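Local coordinates for protein catalase (Bacillus pumilus, PDB 4QOL) that catalyses the breakdown of hydrogen peroxide to water and oxygen at a buried heme, and shows peroxidase-like reactivity toward phenolic substrates, at residues L132-F136 with H176-L181; P111-A115 with Y191-G196; T107-R112 with L181-I187; F135-A140 with D330-Q334. One frame throughout, in Å; residues are numbered along the deposited sequence.

Interaction 1: L132-F136 with H176-L181; sequences LPIFF and HMLTWL. With HEM (protoporphyrin IX containing Fe), chain E.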
# COMPACT_ATOMS: atom_id res chain seq x y z
N LEU A 132 -5.12 6.76 33.23
CA LEU A 132 -6.05 7.71 33.78
C LEU A 132 -7.52 7.31 33.43
O LEU A 132 -7.79 6.83 32.34
CB LEU A 132 -5.75 9.13 33.29
CG LEU A 132 -4.30 9.54 33.44
CD1 LEU A 132 -4.10 10.93 32.87
CD2 LEU A 132 -3.86 9.53 34.91
N PRO A 133 -8.45 7.62 34.31
CA PRO A 133 -9.81 7.05 34.15
C PRO A 133 -10.84 7.89 33.40
O PRO A 133 -12.05 7.40 33.25
CB PRO A 133 -10.30 6.86 35.60
CG PRO A 133 -9.65 7.98 36.31
CD PRO A 133 -8.26 8.08 35.69
N ILE A 134 -10.43 9.04 32.93
CA ILE A 134 -11.26 9.95 32.13
C ILE A 134 -10.53 10.39 30.90
O ILE A 134 -9.40 10.00 30.66
CB ILE A 134 -11.69 11.17 32.94
CG1 ILE A 134 -10.48 11.85 33.55
CG2 ILE A 134 -12.61 10.77 34.06
CD1 ILE A 134 -10.80 13.18 34.08
N PHE A 135 -11.18 11.21 30.08
CA PHE A 135 -10.55 11.74 28.90
C PHE A 135 -10.74 13.25 28.76
O PHE A 135 -11.54 13.85 29.46
CB PHE A 135 -11.07 11.01 27.64
CG PHE A 135 -10.06 10.86 26.59
CD1 PHE A 135 -8.93 10.13 26.83
CD2 PHE A 135 -10.22 11.43 25.34
CE1 PHE A 135 -7.93 10.01 25.88
CE2 PHE A 135 -9.26 11.30 24.36
CZ PHE A 135 -8.14 10.53 24.60
N PHE A 136 -10.04 13.81 27.79
CA PHE A 136 -10.02 15.27 27.55
C PHE A 136 -11.31 15.79 26.88
O PHE A 136 -11.69 16.92 27.04
CB PHE A 136 -8.91 15.66 26.56
CG PHE A 136 -7.53 15.21 26.92
CD1 PHE A 136 -7.06 13.96 26.50
CD2 PHE A 136 -6.68 16.06 27.59
CE1 PHE A 136 -5.79 13.56 26.76
CE2 PHE A 136 -5.39 15.65 27.87
CZ PHE A 136 -4.95 14.40 27.44
N HIS A 176 -11.30 18.41 33.93
CA HIS A 176 -11.07 17.26 34.80
C HIS A 176 -9.81 16.46 34.37
O HIS A 176 -8.93 16.19 35.21
CB HIS A 176 -12.33 16.39 34.85
CG HIS A 176 -12.32 15.36 35.94
ND1 HIS A 176 -13.24 14.32 35.99
CD2 HIS A 176 -11.54 15.22 37.04
CE1 HIS A 176 -12.98 13.56 37.04
NE2 HIS A 176 -11.95 14.08 37.69
N MET A 177 -9.69 16.12 33.09
CA MET A 177 -8.55 15.39 32.65
C MET A 177 -7.23 16.09 32.96
O MET A 177 -6.26 15.45 33.39
CB MET A 177 -8.63 15.10 31.16
CG MET A 177 -7.44 14.33 30.63
SD MET A 177 -7.51 12.63 31.20
CE MET A 177 -6.48 11.81 29.96
N LEU A 178 -7.20 17.37 32.68
CA LEU A 178 -5.95 18.11 32.85
C LEU A 178 -5.55 18.17 34.33
O LEU A 178 -4.38 18.20 34.73
CB LEU A 178 -6.09 19.49 32.31
CG LEU A 178 -6.32 19.53 30.80
CD1 LEU A 178 -6.64 20.94 30.33
CD2 LEU A 178 -5.06 19.06 30.09
N THR A 179 -6.55 18.12 35.21
CA THR A 179 -6.31 18.06 36.65
C THR A 179 -5.68 16.74 37.13
O THR A 179 -4.95 16.73 38.15
CB THR A 179 -7.62 18.36 37.42
OG1 THR A 179 -8.11 19.65 36.98
CG2 THR A 179 -7.43 18.34 38.91
N TRP A 180 -5.90 15.64 36.39
CA TRP A 180 -5.15 14.41 36.59
C TRP A 180 -3.80 14.38 35.88
O TRP A 180 -2.82 14.00 36.47
CB TRP A 180 -5.98 13.18 36.06
CG TRP A 180 -7.12 12.78 36.83
CD1 TRP A 180 -8.34 13.42 36.93
CD2 TRP A 180 -7.26 11.57 37.58
NE1 TRP A 180 -9.17 12.69 37.64
CE2 TRP A 180 -8.55 11.56 38.10
CE3 TRP A 180 -6.41 10.53 37.91
CZ2 TRP A 180 -9.05 10.52 38.90
CZ3 TRP A 180 -6.91 9.49 38.73
CH2 TRP A 180 -8.19 9.50 39.19
N LEU A 181 -3.80 14.77 34.60
CA LEU A 181 -2.60 14.72 33.76
C LEU A 181 -1.47 15.59 34.29
O LEU A 181 -0.29 15.24 34.10
CB LEU A 181 -2.94 15.18 32.36
CG LEU A 181 -1.83 15.01 31.32
CD1 LEU A 181 -1.33 13.58 31.19
CD2 LEU A 181 -2.32 15.54 29.95
CHA HEM E . -4.44 3.61 19.84
CHB HEM E . -7.99 6.32 17.96
CHC HEM E . -9.48 7.44 22.58
CHD HEM E . -6.35 4.14 24.25
C1A HEM E . -5.26 4.28 18.94
C2A HEM E . -5.10 4.29 17.52
C3A HEM E . -6.10 5.04 16.99
C4A HEM E . -6.87 5.50 18.08
CMA HEM E . -6.49 5.34 15.58
CAA HEM E . -4.04 3.53 16.78
CBA HEM E . -4.42 2.04 16.91
CGA HEM E . -3.57 1.17 16.07
O1A HEM E . -3.61 -0.06 16.27
O2A HEM E . -2.90 1.63 15.12
C1B HEM E . -8.66 6.86 19.09
C2B HEM E . -9.77 7.75 18.97
C3B HEM E . -10.19 8.09 20.23
C4B HEM E . -9.34 7.34 21.18
CMB HEM E . -10.36 8.21 17.66
CAB HEM E . -11.30 8.94 20.65
CBB HEM E . -12.24 9.27 19.76
C1C HEM E . -8.75 6.62 23.44
C2C HEM E . -9.10 6.38 24.74
C3C HEM E . -8.21 5.47 25.22
C4C HEM E . -7.34 5.08 24.17
CMC HEM E . -10.21 7.11 25.48
CAC HEM E . -8.25 4.85 26.50
CBC HEM E . -9.43 4.76 27.09
C1D HEM E . -5.59 3.76 23.13
C2D HEM E . -4.48 2.81 23.26
C3D HEM E . -3.92 2.67 22.05
C4D HEM E . -4.70 3.53 21.18
CMD HEM E . -4.10 2.17 24.56
CAD HEM E . -2.75 1.79 21.67
CBD HEM E . -3.33 0.37 21.48
CGD HEM E . -2.14 -0.47 21.13
O1D HEM E . -1.45 -0.87 22.07
O2D HEM E . -1.85 -0.76 19.94
NA HEM E . -6.39 5.02 19.29
NB HEM E . -8.47 6.66 20.41
NC HEM E . -7.72 5.78 23.07
ND HEM E . -5.70 4.17 21.87
FE HEM E . -7.03 5.37 21.18
O HOH W 1 -11.92 15.91 31.34
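P133 lies over the six-membered ring of W180, its CD 3.7 Å from the W180 ring centroid and 14° off the normal, a CH-pi contact; the backbone O of H176 sits at the indole edge, in plane. I134 CD1 covers a face of the H176 imidazole at 3.4 Å from that centroid, while H176 ND1 is taken by T282 O. On F136, M177 CG lies over one face, and L181 CD2 and L178 CD2 meet the edge. F135 has F136 CD1 over one face and the heme methyl CMC over the opposite one, 3.5 Å above the F135 plane. The W180, H176 and F136 contacts join the loop after strand 123-130 of the catalase beta-barrel to helix 175-181, while F135 turns to the heme. M177 leaves the helix with CG anti to its N (chi1 180°) and then bends at chi2, which brings SD 4.7 Å above the centre of the F136 ring, a Met-aromatic contact. Its CE reaches L132 CD1 at 3.9 Å. An alanine replacing W180 would probably leave P133 without the face it packs on and K428 without its cation-pi partner. One water joins the backbones, donating to F135 O and accepting from M177 N.

Interaction 2: P111-A115 with Y191-G196; sequences PRGFA and YAEMRG. With HEM (protoporphyrin IX containing Fe), chain E.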
# COMPACT_ATOMS: atom_id res chain seq x y z
N PRO A 111 -1.00 10.59 29.17
CA PRO A 111 -1.65 9.29 29.54
C PRO A 111 -0.78 8.12 29.07
O PRO A 111 0.07 8.28 28.18
CB PRO A 111 -2.95 9.33 28.81
CG PRO A 111 -3.12 10.74 28.38
CD PRO A 111 -1.76 11.25 28.11
N ARG A 112 -0.92 7.00 29.74
CA ARG A 112 -0.40 5.77 29.23
C ARG A 112 -1.49 4.84 28.76
O ARG A 112 -2.49 4.64 29.47
CB ARG A 112 0.39 5.07 30.34
CG ARG A 112 1.91 5.35 30.36
CD ARG A 112 2.27 6.82 30.38
NE ARG A 112 3.75 7.05 30.41
CZ ARG A 112 4.27 8.26 30.36
NH1 ARG A 112 3.48 9.30 30.30
NH2 ARG A 112 5.57 8.43 30.32
N GLY A 113 -1.25 4.21 27.62
CA GLY A 113 -2.16 3.15 27.16
C GLY A 113 -1.99 1.88 27.93
O GLY A 113 -0.90 1.53 28.36
N PHE A 114 -3.08 1.17 28.03
CA PHE A 114 -3.21 -0.04 28.81
C PHE A 114 -4.24 -0.89 28.08
O PHE A 114 -5.42 -0.90 28.36
CB PHE A 114 -3.70 0.32 30.22
CG PHE A 114 -3.49 -0.75 31.26
CD1 PHE A 114 -3.86 -2.06 31.06
CD2 PHE A 114 -2.96 -0.39 32.50
CE1 PHE A 114 -3.68 -3.03 32.05
CE2 PHE A 114 -2.79 -1.33 33.50
CZ PHE A 114 -3.15 -2.66 33.28
N ALA A 115 -3.75 -1.62 27.06
CA ALA A 115 -4.61 -2.35 26.11
C ALA A 115 -4.52 -3.85 26.34
O ALA A 115 -3.43 -4.39 26.29
CB ALA A 115 -4.20 -2.03 24.66
N TYR A 191 5.55 1.04 33.48
CA TYR A 191 4.26 0.48 33.12
C TYR A 191 3.69 -0.46 34.17
O TYR A 191 2.50 -0.69 34.19
CB TYR A 191 4.38 -0.28 31.78
CG TYR A 191 4.74 0.55 30.57
CD1 TYR A 191 4.10 1.76 30.30
CD2 TYR A 191 5.71 0.11 29.68
CE1 TYR A 191 4.41 2.49 29.15
CE2 TYR A 191 6.04 0.81 28.55
CZ TYR A 191 5.40 2.03 28.28
OH TYR A 191 5.74 2.73 27.16
N ALA A 192 4.54 -0.98 35.08
CA ALA A 192 4.07 -1.94 36.12
C ALA A 192 3.45 -1.24 37.33
O ALA A 192 2.45 -1.68 37.88
CB ALA A 192 5.23 -2.81 36.59
N GLU A 193 3.98 -0.08 37.68
CA GLU A 193 3.53 0.64 38.90
C GLU A 193 2.55 1.73 38.52
O GLU A 193 2.77 2.93 38.74
CB GLU A 193 4.77 1.21 39.62
CG GLU A 193 5.72 0.14 40.15
CD GLU A 193 6.95 0.72 40.83
OE1 GLU A 193 8.06 0.67 40.24
OE2 GLU A 193 6.81 1.21 41.95
N MET A 194 1.46 1.30 37.87
CA MET A 194 0.60 2.18 37.11
C MET A 194 -0.83 1.66 37.18
O MET A 194 -1.04 0.45 37.16
CB MET A 194 1.07 2.15 35.65
CG MET A 194 0.37 3.06 34.73
SD MET A 194 1.06 3.00 33.03
CE MET A 194 0.33 1.52 32.34
N ARG A 195 -1.77 2.60 37.26
CA ARG A 195 -3.20 2.34 37.22
C ARG A 195 -3.64 1.90 35.82
O ARG A 195 -2.92 2.15 34.84
CB ARG A 195 -3.89 3.66 37.54
CG ARG A 195 -5.34 3.63 37.84
CD ARG A 195 -5.89 5.04 37.96
NE ARG A 195 -5.13 5.91 38.88
CZ ARG A 195 -5.44 6.16 40.15
NH1 ARG A 195 -6.51 5.64 40.71
NH2 ARG A 195 -4.67 6.96 40.88
N GLY A 196 -4.78 1.19 35.75
CA GLY A 196 -5.45 0.98 34.48
C GLY A 196 -6.93 1.27 34.59
O GLY A 196 -7.51 1.12 35.67
CHA HEM E . -4.44 3.61 19.84
CHB HEM E . -7.99 6.32 17.96
CHC HEM E . -9.48 7.44 22.58
CHD HEM E . -6.35 4.14 24.25
C1A HEM E . -5.26 4.28 18.94
C2A HEM E . -5.10 4.29 17.52
C3A HEM E . -6.10 5.04 16.99
C4A HEM E . -6.87 5.50 18.08
CMA HEM E . -6.49 5.34 15.58
CAA HEM E . -4.04 3.53 16.78
CBA HEM E . -4.42 2.04 16.91
CGA HEM E . -3.57 1.17 16.07
O1A HEM E . -3.61 -0.06 16.27
O2A HEM E . -2.90 1.63 15.12
C1B HEM E . -8.66 6.86 19.09
C2B HEM E . -9.77 7.75 18.97
C3B HEM E . -10.19 8.09 20.23
C4B HEM E . -9.34 7.34 21.18
CMB HEM E . -10.36 8.21 17.66
CAB HEM E . -11.30 8.94 20.65
CBB HEM E . -12.24 9.27 19.76
C1C HEM E . -8.75 6.62 23.44
C2C HEM E . -9.10 6.38 24.74
C3C HEM E . -8.21 5.47 25.22
C4C HEM E . -7.34 5.08 24.17
CMC HEM E . -10.21 7.11 25.48
CAC HEM E . -8.25 4.85 26.50
CBC HEM E . -9.43 4.76 27.09
C1D HEM E . -5.59 3.76 23.13
C2D HEM E . -4.48 2.81 23.26
C3D HEM E . -3.92 2.67 22.05
C4D HEM E . -4.70 3.53 21.18
CMD HEM E . -4.10 2.17 24.56
CAD HEM E . -2.75 1.79 21.67
CBD HEM E . -3.33 0.37 21.48
CGD HEM E . -2.14 -0.47 21.13
O1D HEM E . -1.45 -0.87 22.07
O2D HEM E . -1.85 -0.76 19.94
NA HEM E . -6.39 5.02 19.29
NB HEM E . -8.47 6.66 20.41
NC HEM E . -7.72 5.78 23.07
ND HEM E . -5.70 4.17 21.87
FE HEM E . -7.03 5.37 21.18
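R112 and M194 make one tight spot of this contact, M194 SD standing 3.5 Å from R112 CB. M194 runs extended from the backbone as far as SD (chi1 -176°), then turns at chi3, and CE comes to 3.8 Å from F114 CD2. The second tight spot is where F114 meets G196, with F114 CD2 3.5 Å from G196 CA; a CB on G196 would collide with the F114 ring. G113 is equally confined on the heme side, its CA 3.4 Å from the heme methyl CMD, which leaves no room for a side chain. Strand 113-120 of the barrel thus lies between the heme and the loop leading to strand 196-197. The Y191 side is looser: its CE1 edge meets R112 CG, in plane, at 4.0 Å. Toward solvent, partly exposed E193 and R195 turn to other partners, R195 forming a salt bridge with E185 and E193 one with R225. An alanine in place of F114 would probably open a gap beside G196 and M194 and leave W218 without its stacking partner. No hydrogen bond crosses, and R195 O is buried without one, lying at the F114 ring edge 3.5 Å from CD2. The segments are therefore held by sulfur, aliphatic and aromatic packing, with the edge hydrogens of F114 probably giving that carbonyl weak electrostatic compensation.

Interaction 3: T107-R112 with L181-I187; sequences TLRDPR and LFSDEGI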
# COMPACT_ATOMS: atom_id res chain seq x y z
N THR A 107 9.67 8.97 29.48
CA THR A 107 9.68 9.94 30.59
C THR A 107 8.85 11.20 30.35
O THR A 107 8.90 12.11 31.17
CB THR A 107 11.13 10.39 30.81
OG1 THR A 107 11.74 10.63 29.58
CG2 THR A 107 11.94 9.31 31.52
N LEU A 108 8.17 11.28 29.19
CA LEU A 108 7.33 12.41 28.90
C LEU A 108 5.99 12.36 29.62
O LEU A 108 5.52 11.29 29.95
CB LEU A 108 7.08 12.49 27.41
CG LEU A 108 8.30 12.41 26.48
CD1 LEU A 108 7.94 12.57 25.00
CD2 LEU A 108 9.34 13.49 26.85
N ARG A 109 5.37 13.53 29.79
CA ARG A 109 4.05 13.61 30.37
C ARG A 109 3.05 13.13 29.34
O ARG A 109 3.12 13.57 28.18
CB ARG A 109 3.76 15.05 30.81
CG ARG A 109 2.40 15.20 31.48
CD ARG A 109 2.17 16.58 32.11
NE ARG A 109 3.27 16.97 33.00
CZ ARG A 109 3.47 16.49 34.21
NH1 ARG A 109 2.57 15.69 34.83
NH2 ARG A 109 4.56 16.81 34.82
N ASP A 110 2.14 12.27 29.73
CA ASP A 110 1.14 11.71 28.76
C ASP A 110 0.27 10.77 29.57
O ASP A 110 0.78 10.10 30.46
CB ASP A 110 1.84 10.88 27.65
CG ASP A 110 1.62 11.40 26.21
OD1 ASP A 110 0.87 12.38 25.95
OD2 ASP A 110 2.39 10.89 25.28
N PRO A 111 -1.00 10.59 29.17
CA PRO A 111 -1.65 9.29 29.54
C PRO A 111 -0.78 8.12 29.07
O PRO A 111 0.07 8.28 28.18
CB PRO A 111 -2.95 9.33 28.81
CG PRO A 111 -3.12 10.74 28.38
CD PRO A 111 -1.76 11.25 28.11
N ARG A 112 -0.92 7.00 29.74
CA ARG A 112 -0.40 5.77 29.23
C ARG A 112 -1.49 4.84 28.76
O ARG A 112 -2.49 4.64 29.47
CB ARG A 112 0.39 5.07 30.34
CG ARG A 112 1.91 5.35 30.36
CD ARG A 112 2.27 6.82 30.38
NE ARG A 112 3.75 7.05 30.41
CZ ARG A 112 4.27 8.26 30.36
NH1 ARG A 112 3.48 9.30 30.30
NH2 ARG A 112 5.57 8.43 30.32
N LEU A 181 -3.80 14.77 34.60
CA LEU A 181 -2.60 14.72 33.76
C LEU A 181 -1.47 15.59 34.29
O LEU A 181 -0.29 15.24 34.10
CB LEU A 181 -2.94 15.18 32.36
CG LEU A 181 -1.83 15.01 31.32
CD1 LEU A 181 -1.33 13.58 31.19
CD2 LEU A 181 -2.32 15.54 29.95
N PHE A 182 -1.79 16.72 34.97
CA PHE A 182 -0.69 17.56 35.46
C PHE A 182 -0.41 17.33 36.94
O PHE A 182 0.44 18.00 37.51
CB PHE A 182 -0.93 19.03 35.10
CG PHE A 182 -0.65 19.33 33.70
CD1 PHE A 182 0.62 19.68 33.31
CD2 PHE A 182 -1.61 19.18 32.72
CE1 PHE A 182 0.92 19.90 31.99
CE2 PHE A 182 -1.31 19.45 31.38
CZ PHE A 182 -0.06 19.84 31.02
N SER A 183 -1.08 16.34 37.55
CA SER A 183 -0.51 15.69 38.78
C SER A 183 0.71 14.91 38.40
O SER A 183 1.04 14.79 37.20
CB SER A 183 -1.50 14.77 39.49
OG SER A 183 -1.64 13.51 38.84
N ASP A 184 1.45 14.39 39.36
CA ASP A 184 2.61 13.64 38.94
C ASP A 184 2.19 12.32 38.27
O ASP A 184 3.04 11.61 37.68
CB ASP A 184 3.59 13.39 40.09
CG ASP A 184 4.39 14.69 40.50
OD1 ASP A 184 4.60 15.63 39.68
OD2 ASP A 184 4.88 14.67 41.65
N GLU A 185 0.92 11.97 38.35
CA GLU A 185 0.50 10.72 37.66
C GLU A 185 0.54 10.89 36.12
O GLU A 185 0.46 9.89 35.40
CB GLU A 185 -0.90 10.25 38.12
CG GLU A 185 -1.12 8.78 37.80
CD GLU A 185 -2.42 8.23 38.39
OE1 GLU A 185 -2.99 8.83 39.33
OE2 GLU A 185 -2.83 7.16 37.97
N GLY A 186 0.75 12.12 35.63
CA GLY A 186 1.07 12.32 34.24
C GLY A 186 2.39 11.72 33.75
O GLY A 186 2.56 11.54 32.55
N ILE A 187 3.26 11.31 34.69
CA ILE A 187 4.45 10.57 34.40
C ILE A 187 4.57 9.37 35.33
O ILE A 187 5.27 9.42 36.35
CB ILE A 187 5.74 11.41 34.49
CG1 ILE A 187 5.55 12.79 33.86
CG2 ILE A 187 6.88 10.63 33.82
CD1 ILE A 187 6.75 13.69 33.93
O HOH W 2 5.21 14.76 37.06
O HOH W 3 -0.43 9.41 32.86
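R109 and D110 supply the hydrogen bonds that cross to the turn after helix 175-181. R109 NH1 donates to L181 O at 3.0 Å with an N-H...O angle of 158°, the oxygen lying near the guanidinium plane and the nitrogen in the carbonyl plane; a second, weak bond runs from the same NH1 to S183 O. D110 N donates to G186 O at 2.9 Å. The L181 and S183 carbonyls lie at the C-terminal end of helix 175-181, where F182 leaves helical geometry and a cationic group is likely to be favoured. S183 OG accepts from E185 N in an ST turn, and G186 O belongs to the 3-10 turn 184-186. Within its own segment, R112 holds L108 O end-on with NH1 and NH2, tying the loop back on itself. Two waters add bridges, one from R109 NH2 to D184 OD1, the other from D110 O to E185 O. Packing contacts complete the set. R109 CD lies over a face of F182, 3.9 Å from the ring centroid, a CH-pi contact; beyond CD, the bend at chi3 (-52°) turns the guanidinium toward L181 O, 21° from the ring plane. I187 covers a guanidinium face, its CD1 3.9 Å from R109 NH2, and L181 CD1 abuts the D110-P111 peptide, 3.6 Å from P111 N.

Interaction 4: F135-A140 with D330-Q334; sequences FFIRDA and DKLLQ. With HEM (protoporphyrin IX containing Fe), chain E.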
# COMPACT_ATOMS: atom_id res chain seq x y z
N PHE A 135 -11.18 11.21 30.08
CA PHE A 135 -10.55 11.74 28.90
C PHE A 135 -10.74 13.25 28.76
O PHE A 135 -11.54 13.85 29.46
CB PHE A 135 -11.07 11.01 27.64
CG PHE A 135 -10.06 10.86 26.59
CD1 PHE A 135 -8.93 10.13 26.83
CD2 PHE A 135 -10.22 11.43 25.34
CE1 PHE A 135 -7.93 10.01 25.88
CE2 PHE A 135 -9.26 11.30 24.36
CZ PHE A 135 -8.14 10.53 24.60
N PHE A 136 -10.04 13.81 27.79
CA PHE A 136 -10.02 15.27 27.55
C PHE A 136 -11.31 15.79 26.88
O PHE A 136 -11.69 16.92 27.04
CB PHE A 136 -8.91 15.66 26.56
CG PHE A 136 -7.53 15.21 26.92
CD1 PHE A 136 -7.06 13.96 26.50
CD2 PHE A 136 -6.68 16.06 27.59
CE1 PHE A 136 -5.79 13.56 26.76
CE2 PHE A 136 -5.39 15.65 27.87
CZ PHE A 136 -4.95 14.40 27.44
N ILE A 137 -11.98 14.90 26.15
CA ILE A 137 -13.08 15.24 25.25
C ILE A 137 -14.14 14.16 25.38
O ILE A 137 -13.88 13.14 25.96
CB ILE A 137 -12.64 15.34 23.77
CG1 ILE A 137 -11.91 14.08 23.28
CG2 ILE A 137 -11.78 16.59 23.54
CD1 ILE A 137 -11.75 14.01 21.78
N ARG A 138 -15.34 14.44 24.89
CA ARG A 138 -16.47 13.51 25.03
C ARG A 138 -17.13 13.14 23.69
O ARG A 138 -18.20 12.52 23.71
CB ARG A 138 -17.52 14.10 26.01
CG ARG A 138 -18.11 15.40 25.50
CD ARG A 138 -19.35 15.87 26.27
NE ARG A 138 -19.06 16.14 27.63
CZ ARG A 138 -19.05 17.34 28.21
NH1 ARG A 138 -19.05 18.47 27.48
NH2 ARG A 138 -18.90 17.38 29.52
N ASP A 139 -16.56 13.58 22.55
CA ASP A 139 -17.12 13.29 21.26
C ASP A 139 -15.98 13.00 20.32
O ASP A 139 -15.07 13.80 20.19
CB ASP A 139 -18.00 14.47 20.74
CG ASP A 139 -18.83 14.10 19.52
OD1 ASP A 139 -18.24 13.54 18.57
OD2 ASP A 139 -20.09 14.27 19.52
N ALA A 140 -16.03 11.86 19.66
CA ALA A 140 -14.98 11.45 18.73
C ALA A 140 -14.69 12.41 17.59
O ALA A 140 -13.55 12.44 17.05
CB ALA A 140 -15.34 10.06 18.19
N ASP A 330 -21.83 6.41 24.90
CA ASP A 330 -20.75 7.39 25.03
C ASP A 330 -20.24 7.78 23.60
O ASP A 330 -19.82 6.89 22.88
CB ASP A 330 -19.69 6.70 25.91
CG ASP A 330 -18.36 7.50 26.06
OD1 ASP A 330 -17.93 8.11 25.09
OD2 ASP A 330 -17.68 7.30 27.10
N LYS A 331 -20.25 9.09 23.25
CA LYS A 331 -20.09 9.47 21.88
C LYS A 331 -18.58 9.41 21.49
O LYS A 331 -18.27 9.42 20.32
CB LYS A 331 -20.59 10.89 21.60
CG LYS A 331 -22.08 11.10 21.82
CD LYS A 331 -22.48 12.54 21.48
CE LYS A 331 -23.87 12.84 22.03
NZ LYS A 331 -24.21 14.24 21.71
N LEU A 332 -17.72 9.41 22.51
CA LEU A 332 -16.27 9.25 22.30
C LEU A 332 -16.01 7.76 21.96
O LEU A 332 -15.43 7.46 20.89
CB LEU A 332 -15.55 9.70 23.58
CG LEU A 332 -14.02 9.80 23.39
CD1 LEU A 332 -13.66 11.01 22.54
CD2 LEU A 332 -13.42 9.84 24.76
N LEU A 333 -16.59 6.87 22.76
CA LEU A 333 -16.53 5.40 22.46
C LEU A 333 -17.09 5.06 21.08
O LEU A 333 -16.48 4.29 20.33
CB LEU A 333 -17.26 4.62 23.51
CG LEU A 333 -17.41 3.11 23.29
CD1 LEU A 333 -16.07 2.42 23.14
CD2 LEU A 333 -18.21 2.51 24.48
N GLN A 334 -18.21 5.66 20.74
CA GLN A 334 -18.82 5.34 19.47
C GLN A 334 -17.87 5.50 18.27
O GLN A 334 -17.85 4.66 17.39
CB GLN A 334 -20.11 6.14 19.27
CG GLN A 334 -21.21 5.82 20.28
CD GLN A 334 -22.06 4.63 19.93
OE1 GLN A 334 -22.57 4.53 18.82
NE2 GLN A 334 -22.19 3.71 20.85
CHA HEM E . -4.44 3.61 19.84
CHB HEM E . -7.99 6.32 17.96
CHC HEM E . -9.48 7.44 22.58
CHD HEM E . -6.35 4.14 24.25
C1A HEM E . -5.26 4.28 18.94
C2A HEM E . -5.10 4.29 17.52
C3A HEM E . -6.10 5.04 16.99
C4A HEM E . -6.87 5.50 18.08
CMA HEM E . -6.49 5.34 15.58
CAA HEM E . -4.04 3.53 16.78
CBA HEM E . -4.42 2.04 16.91
CGA HEM E . -3.57 1.17 16.07
O1A HEM E . -3.61 -0.06 16.27
O2A HEM E . -2.90 1.63 15.12
C1B HEM E . -8.66 6.86 19.09
C2B HEM E . -9.77 7.75 18.97
C3B HEM E . -10.19 8.09 20.23
C4B HEM E . -9.34 7.34 21.18
CMB HEM E . -10.36 8.21 17.66
CAB HEM E . -11.30 8.94 20.65
CBB HEM E . -12.24 9.27 19.76
C1C HEM E . -8.75 6.62 23.44
C2C HEM E . -9.10 6.38 24.74
C3C HEM E . -8.21 5.47 25.22
C4C HEM E . -7.34 5.08 24.17
CMC HEM E . -10.21 7.11 25.48
CAC HEM E . -8.25 4.85 26.50
CBC HEM E . -9.43 4.76 27.09
C1D HEM E . -5.59 3.76 23.13
C2D HEM E . -4.48 2.81 23.26
C3D HEM E . -3.92 2.67 22.05
C4D HEM E . -4.70 3.53 21.18
CMD HEM E . -4.10 2.17 24.56
CAD HEM E . -2.75 1.79 21.67
CBD HEM E . -3.33 0.37 21.48
CGD HEM E . -2.14 -0.47 21.13
O1D HEM E . -1.45 -0.87 22.07
O2D HEM E . -1.85 -0.76 19.94
NA HEM E . -6.39 5.02 19.29
NB HEM E . -8.47 6.66 20.41
NC HEM E . -7.72 5.78 23.07
ND HEM E . -5.70 4.17 21.87
FE HEM E . -7.03 5.37 21.18
O HOH W 4 -21.59 15.76 21.25
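F135, I137 and A140 meet L332 and K331 in a buried, mainly apolar contact at the heme pocket, where the loop after strand 123-130 crosses the first turn of helix 331-348. L332 carries it: with CG anti to the backbone N (chi1 -170°), its two methyls part to serve different neighbours. CD2 approaches F135 CD2 at 3.6 Å, obliquely to that ring, and lies 3.5 Å from I137 O, a buried carbonyl with no hydrogen-bond partner. CD1 fits between I137 CG1 and the heme vinyl carbon CBB, 3.6 Å from each. A140 CB meets the same vinyl group, also 3.6 Å from CBB, so loop and helix both touch this one substituent. The one hydrogen bond across, A140 N to K331 O, is straight at 165° but weak because it is long, 3.4 Å. The helix start is fixed by its N-cap, D330: OD1 accepts from L333 N at 3.0 Å, met from above the carboxylate plane, and weakly from L332 N. Farther from the heme, K331 CD lies 3.5 Å from D139 OD2, and a water bridges that oxygen to NZ. Both polar ends also reach a neighbouring subunit, D139 OD1 to its S23 OG and K331 NZ to its H28 O. Beyond this turn the helix supplies Q344 and R347, which bond the heme. Helix 143-150 packs M146 against F135 and I137, helix 161-169 brings F167 to I137, and F136 packs on helix 175-181, so the loop sits among four helices just past its barrel strand.

In the fold
From the N terminus, the connection between strands 88-96 and 113-120 supplies the first segments of interactions 3 and 2, which share P111 and R112. The loop past strand 123-130 then begins interactions 1 and 4, sharing F135 and F136. Interaction 1 closes first, on helix 175-181, and is nested inside the larger loops closed by interaction 3 at 181-187 and interaction 2 at 191-196. Interaction 4 closes much later, on helix 331-348, and crosses both 2 and 3. P111, packing on M177, L181 and F136, lies where the three early contacts converge. Together they join barrel strands to helices 175-181 and 331-348, with interactions 1, 2 and 4 all touching the heme.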